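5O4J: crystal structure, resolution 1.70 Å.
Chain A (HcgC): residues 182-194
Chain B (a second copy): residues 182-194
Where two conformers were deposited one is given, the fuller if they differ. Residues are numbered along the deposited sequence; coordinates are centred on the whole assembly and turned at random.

Chain A (182-194) VDIIMDSCREINE
Chain B 182-194: VDIIMDSCREINE

How do the two stretches meet? Each is already helical at residue 182, with phi/psi near -62/-42 through 192, and the axes approach to 11.6 Å with their N-to-C directions 132° apart. A:Met186 CA lies 8.2 Å from B:Met186 CA, and A:Asp183 CA 9.8 Å from B:Asn193 CA; the contact buries 325 Å² in all.

What does A:Asp183 do at the start? Its CB points sideways (chi1 m), but the carboxylate comes nearer B:Asn193 (chi1 t, chi2 64°). With A:Asp183 OD1 4.5 Å from B:Asn193 ND2, waters fill the gap: water 1 donates to A:Asp183 OD2 (2.8 Å) and accepts from B:Asn193 ND2 (3.1 Å), while water 2 donates to both OD1 atoms. Asparagine, with one donor and one acceptor group, suits this pair.

What forms the apolar centre? A:Met186 and B:Met186, both m, m, m, lose most area (64 and 77 Å²) and bring their CE atoms to 3.6 Å. A:Met186 CE also packs 3.8 Å from B:Cys189 CB, and A:Cys189 CB lies 3.7 Å from B:Met186 CE. Flexible methionine reaches across; cysteine, chi1 m, offers its CB to that methyl.

How does the polar edge close? A:Arg190 (chi1 m, chi2 t, chi3 -125°, chi4 102°) forms a very short 2.4 Å salt bridge from NH1 to A:Asp187 OD1, while A:Arg190 NE donates to water 3 (2.9 Å), which donates to B:Met186 O (2.8 Å). A:Asn193 (chi1 t) then repeats the first motif, reaching B:Asp183 through waters 4 and 5.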

# COMPACT_ATOMS: atom_id res chain seq x y z
N VAL A 182 11.79 1.09 -12.09
CA VAL A 182 10.90 0.00 -11.69
C VAL A 182 9.89 0.50 -10.66
O VAL A 182 8.69 0.27 -10.77
CB VAL A 182 11.73 -1.18 -11.14
CG1 VAL A 182 10.83 -2.21 -10.45
CG2 VAL A 182 12.52 -1.82 -12.27
N ASP A 183 10.38 1.20 -9.64
CA ASP A 183 9.50 1.62 -8.56
C ASP A 183 8.51 2.69 -9.02
O ASP A 183 7.36 2.71 -8.58
CB ASP A 183 10.33 2.11 -7.39
CG ASP A 183 11.05 0.99 -6.67
OD1 ASP A 183 10.74 -0.21 -6.91
OD2 ASP A 183 11.92 1.30 -5.84
N ILE A 184 8.95 3.60 -9.89
CA ILE A 184 8.05 4.57 -10.50
C ILE A 184 6.91 3.85 -11.20
O ILE A 184 5.73 4.19 -11.05
CB ILE A 184 8.82 5.48 -11.47
CG1 ILE A 184 9.69 6.46 -10.69
CG2 ILE A 184 7.87 6.25 -12.41
CD1 ILE A 184 10.78 7.11 -11.54
N ILE A 185 7.25 2.84 -12.00
CA ILE A 185 6.23 2.13 -12.75
C ILE A 185 5.31 1.35 -11.81
O ILE A 185 4.08 1.37 -11.97
CB ILE A 185 6.89 1.23 -13.81
CG1 ILE A 185 7.52 2.12 -14.90
CG2 ILE A 185 5.87 0.29 -14.42
CD1 ILE A 185 8.40 1.39 -15.91
N MET A 186 5.88 0.67 -10.80
CA MET A 186 5.06 -0.12 -9.88
C MET A 186 4.11 0.76 -9.08
O MET A 186 2.92 0.43 -8.95
CB MET A 186 5.97 -0.92 -8.95
CG MET A 186 6.75 -2.01 -9.64
SD MET A 186 5.73 -3.31 -10.38
CE MET A 186 5.22 -4.15 -8.89
N ASP A 187 4.60 1.88 -8.54
CA ASP A 187 3.72 2.76 -7.79
C ASP A 187 2.66 3.36 -8.71
O ASP A 187 1.50 3.51 -8.31
CB ASP A 187 4.54 3.87 -7.11
CG ASP A 187 5.20 3.41 -5.81
OD1 ASP A 187 4.85 2.32 -5.32
OD2 ASP A 187 6.05 4.15 -5.27
N SER A 188 3.02 3.66 -9.95
CA SER A 188 2.04 4.18 -10.90
C SER A 188 0.95 3.15 -11.17
O SER A 188 -0.24 3.49 -11.17
CB SER A 188 2.73 4.59 -12.20
OG SER A 188 3.62 5.66 -12.00
N CYS A 189 1.33 1.89 -11.38
CA CYS A 189 0.36 0.83 -11.65
C CYS A 189 -0.65 0.70 -10.53
O CYS A 189 -1.84 0.50 -10.77
CB CYS A 189 1.08 -0.50 -11.85
SG CYS A 189 1.83 -0.65 -13.44
N ARG A 190 -0.19 0.78 -9.29
CA ARG A 190 -1.09 0.57 -8.17
C ARG A 190 -2.14 1.67 -8.10
O ARG A 190 -3.31 1.39 -7.83
CB ARG A 190 -0.29 0.43 -6.88
CG ARG A 190 0.57 -0.84 -6.91
CD ARG A 190 1.20 -1.23 -5.58
NE ARG A 190 2.65 -1.37 -5.70
CZ ARG A 190 3.54 -0.46 -5.30
NH1 ARG A 190 3.14 0.68 -4.74
NH2 ARG A 190 4.84 -0.69 -5.46
N GLU A 191 -1.75 2.91 -8.41
CA GLU A 191 -2.71 4.01 -8.43
C GLU A 191 -3.61 3.95 -9.66
O GLU A 191 -4.82 4.22 -9.57
CB GLU A 191 -1.98 5.36 -8.39
CG GLU A 191 -2.94 6.52 -8.26
CD GLU A 191 -2.27 7.88 -8.16
OE1 GLU A 191 -1.03 7.96 -7.96
OE2 GLU A 191 -3.00 8.88 -8.26
N ILE A 192 -3.05 3.61 -10.83
CA ILE A 192 -3.84 3.50 -12.05
C ILE A 192 -4.92 2.44 -11.89
O ILE A 192 -6.05 2.61 -12.37
CB ILE A 192 -2.92 3.21 -13.25
CG1 ILE A 192 -2.13 4.47 -13.61
CG2 ILE A 192 -3.70 2.68 -14.46
CD1 ILE A 192 -0.85 4.20 -14.36
N ASN A 193 -4.59 1.32 -11.24
CA ASN A 193 -5.57 0.25 -11.11
C ASN A 193 -6.81 0.72 -10.38
O ASN A 193 -7.90 0.19 -10.61
CB ASN A 193 -4.96 -0.94 -10.39
CG ASN A 193 -5.65 -2.22 -10.77
OD1 ASN A 193 -5.61 -2.64 -11.92
ND2 ASN A 193 -6.31 -2.84 -9.80
N GLU A 194 -6.67 1.72 -9.50
CA GLU A 194 -7.79 2.24 -8.73
C GLU A 194 -8.63 3.26 -9.50
O GLU A 194 -9.67 3.68 -8.99
CB GLU A 194 -7.27 2.84 -7.42
CG GLU A 194 -6.72 1.77 -6.51
CD GLU A 194 -6.31 2.26 -5.13
OE1 GLU A 194 -6.23 3.49 -4.91
OE2 GLU A 194 -6.05 1.40 -4.27
N VAL B 182 -2.40 -11.27 -12.65
CA VAL B 182 -1.69 -10.00 -12.56
C VAL B 182 -1.65 -9.51 -11.12
O VAL B 182 -0.60 -9.12 -10.60
CB VAL B 182 -2.35 -8.97 -13.50
CG1 VAL B 182 -1.82 -7.57 -13.23
CG2 VAL B 182 -2.13 -9.35 -14.96
N ASP B 183 -2.80 -9.53 -10.45
CA ASP B 183 -2.88 -8.97 -9.10
C ASP B 183 -2.09 -9.81 -8.09
O ASP B 183 -1.44 -9.26 -7.19
CB ASP B 183 -4.35 -8.84 -8.70
CG ASP B 183 -5.05 -7.70 -9.43
OD1 ASP B 183 -4.35 -6.87 -10.05
OD2 ASP B 183 -6.30 -7.64 -9.38
N ILE B 184 -2.12 -11.14 -8.24
CA ILE B 184 -1.29 -12.01 -7.42
C ILE B 184 0.18 -11.63 -7.55
O ILE B 184 0.90 -11.54 -6.55
CB ILE B 184 -1.51 -13.48 -7.84
CG1 ILE B 184 -2.86 -13.99 -7.34
CG2 ILE B 184 -0.38 -14.38 -7.32
CD1 ILE B 184 -3.32 -15.26 -8.03
N ILE B 185 0.64 -11.45 -8.78
CA ILE B 185 2.04 -11.14 -9.02
C ILE B 185 2.37 -9.75 -8.48
O ILE B 185 3.41 -9.54 -7.85
CB ILE B 185 2.36 -11.28 -10.52
CG1 ILE B 185 2.33 -12.76 -10.92
CG2 ILE B 185 3.69 -10.62 -10.87
CD1 ILE B 185 2.35 -13.01 -12.40
N MET B 186 1.48 -8.78 -8.72
CA MET B 186 1.74 -7.41 -8.26
C MET B 186 1.78 -7.34 -6.73
O MET B 186 2.67 -6.70 -6.15
CB MET B 186 0.66 -6.47 -8.80
CG MET B 186 0.73 -6.30 -10.31
SD MET B 186 2.27 -5.53 -10.86
CE MET B 186 1.96 -3.84 -10.39
N ASP B 187 0.82 -7.97 -6.06
CA ASP B 187 0.84 -7.95 -4.60
C ASP B 187 2.05 -8.69 -4.06
O ASP B 187 2.63 -8.29 -3.04
CB ASP B 187 -0.45 -8.54 -4.04
CG ASP B 187 -1.60 -7.53 -4.04
OD1 ASP B 187 -1.33 -6.33 -4.26
OD2 ASP B 187 -2.76 -7.94 -3.82
N SER B 188 2.44 -9.79 -4.71
CA SER B 188 3.64 -10.52 -4.28
C SER B 188 4.87 -9.65 -4.41
O SER B 188 5.72 -9.62 -3.51
CB SER B 188 3.81 -11.79 -5.10
OG SER B 188 2.74 -12.70 -4.89
N CYS B 189 4.99 -8.94 -5.53
CA CYS B 189 6.13 -8.05 -5.74
C CYS B 189 6.23 -7.02 -4.64
O CYS B 189 7.33 -6.75 -4.13
CB CYS B 189 6.02 -7.36 -7.10
SG CYS B 189 6.45 -8.40 -8.46
N ARG B 190 5.10 -6.42 -4.24
CA ARG B 190 5.13 -5.41 -3.19
C ARG B 190 5.76 -5.97 -1.92
O ARG B 190 6.59 -5.30 -1.28
CB ARG B 190 3.72 -4.90 -2.90
CG ARG B 190 3.64 -3.99 -1.68
CD ARG B 190 2.31 -3.25 -1.60
NE ARG B 190 1.38 -3.84 -0.63
CZ ARG B 190 1.38 -3.58 0.67
NH1 ARG B 190 2.26 -2.74 1.20
NH2 ARG B 190 0.49 -4.16 1.47
N GLU B 191 5.38 -7.19 -1.53
CA GLU B 191 5.88 -7.78 -0.30
C GLU B 191 7.32 -8.26 -0.45
O GLU B 191 8.13 -8.11 0.47
CB GLU B 191 4.98 -8.94 0.13
CG GLU B 191 5.35 -9.50 1.48
CD GLU B 191 4.41 -10.58 1.97
OE1 GLU B 191 3.33 -10.77 1.37
OE2 GLU B 191 4.76 -11.24 2.97
N ILE B 192 7.64 -8.85 -1.60
CA ILE B 192 9.00 -9.32 -1.85
C ILE B 192 9.98 -8.16 -1.78
O ILE B 192 11.10 -8.30 -1.26
CB ILE B 192 9.06 -10.03 -3.22
CG1 ILE B 192 8.34 -11.38 -3.13
CG2 ILE B 192 10.49 -10.20 -3.70
CD1 ILE B 192 7.88 -11.89 -4.48
N ASN B 193 9.60 -7.00 -2.31
CA ASN B 193 10.53 -5.88 -2.31
C ASN B 193 10.93 -5.48 -0.90
O ASN B 193 12.01 -4.93 -0.70
CB ASN B 193 9.93 -4.68 -3.04
CG ASN B 193 11.00 -3.79 -3.61
OD1 ASN B 193 11.75 -4.22 -4.49
ND2 ASN B 193 11.10 -2.56 -3.12
N GLU B 194 10.07 -5.73 0.09
CA GLU B 194 10.35 -5.37 1.47
C GLU B 194 11.22 -6.38 2.20
O GLU B 194 11.64 -6.10 3.33
CB GLU B 194 9.04 -5.16 2.23
CG GLU B 194 8.27 -3.94 1.70
CD GLU B 194 7.02 -3.61 2.48
OE1 GLU B 194 6.57 -4.45 3.28
OE2 GLU B 194 6.49 -2.50 2.28
O HOH W 1 13.22 -0.71 -4.40
O HOH W 2 11.16 -2.82 -6.84
O HOH W 3 3.69 -4.06 -5.95
O HOH W 4 -7.63 -5.53 -10.61
O HOH W 5 -4.23 -4.91 -11.99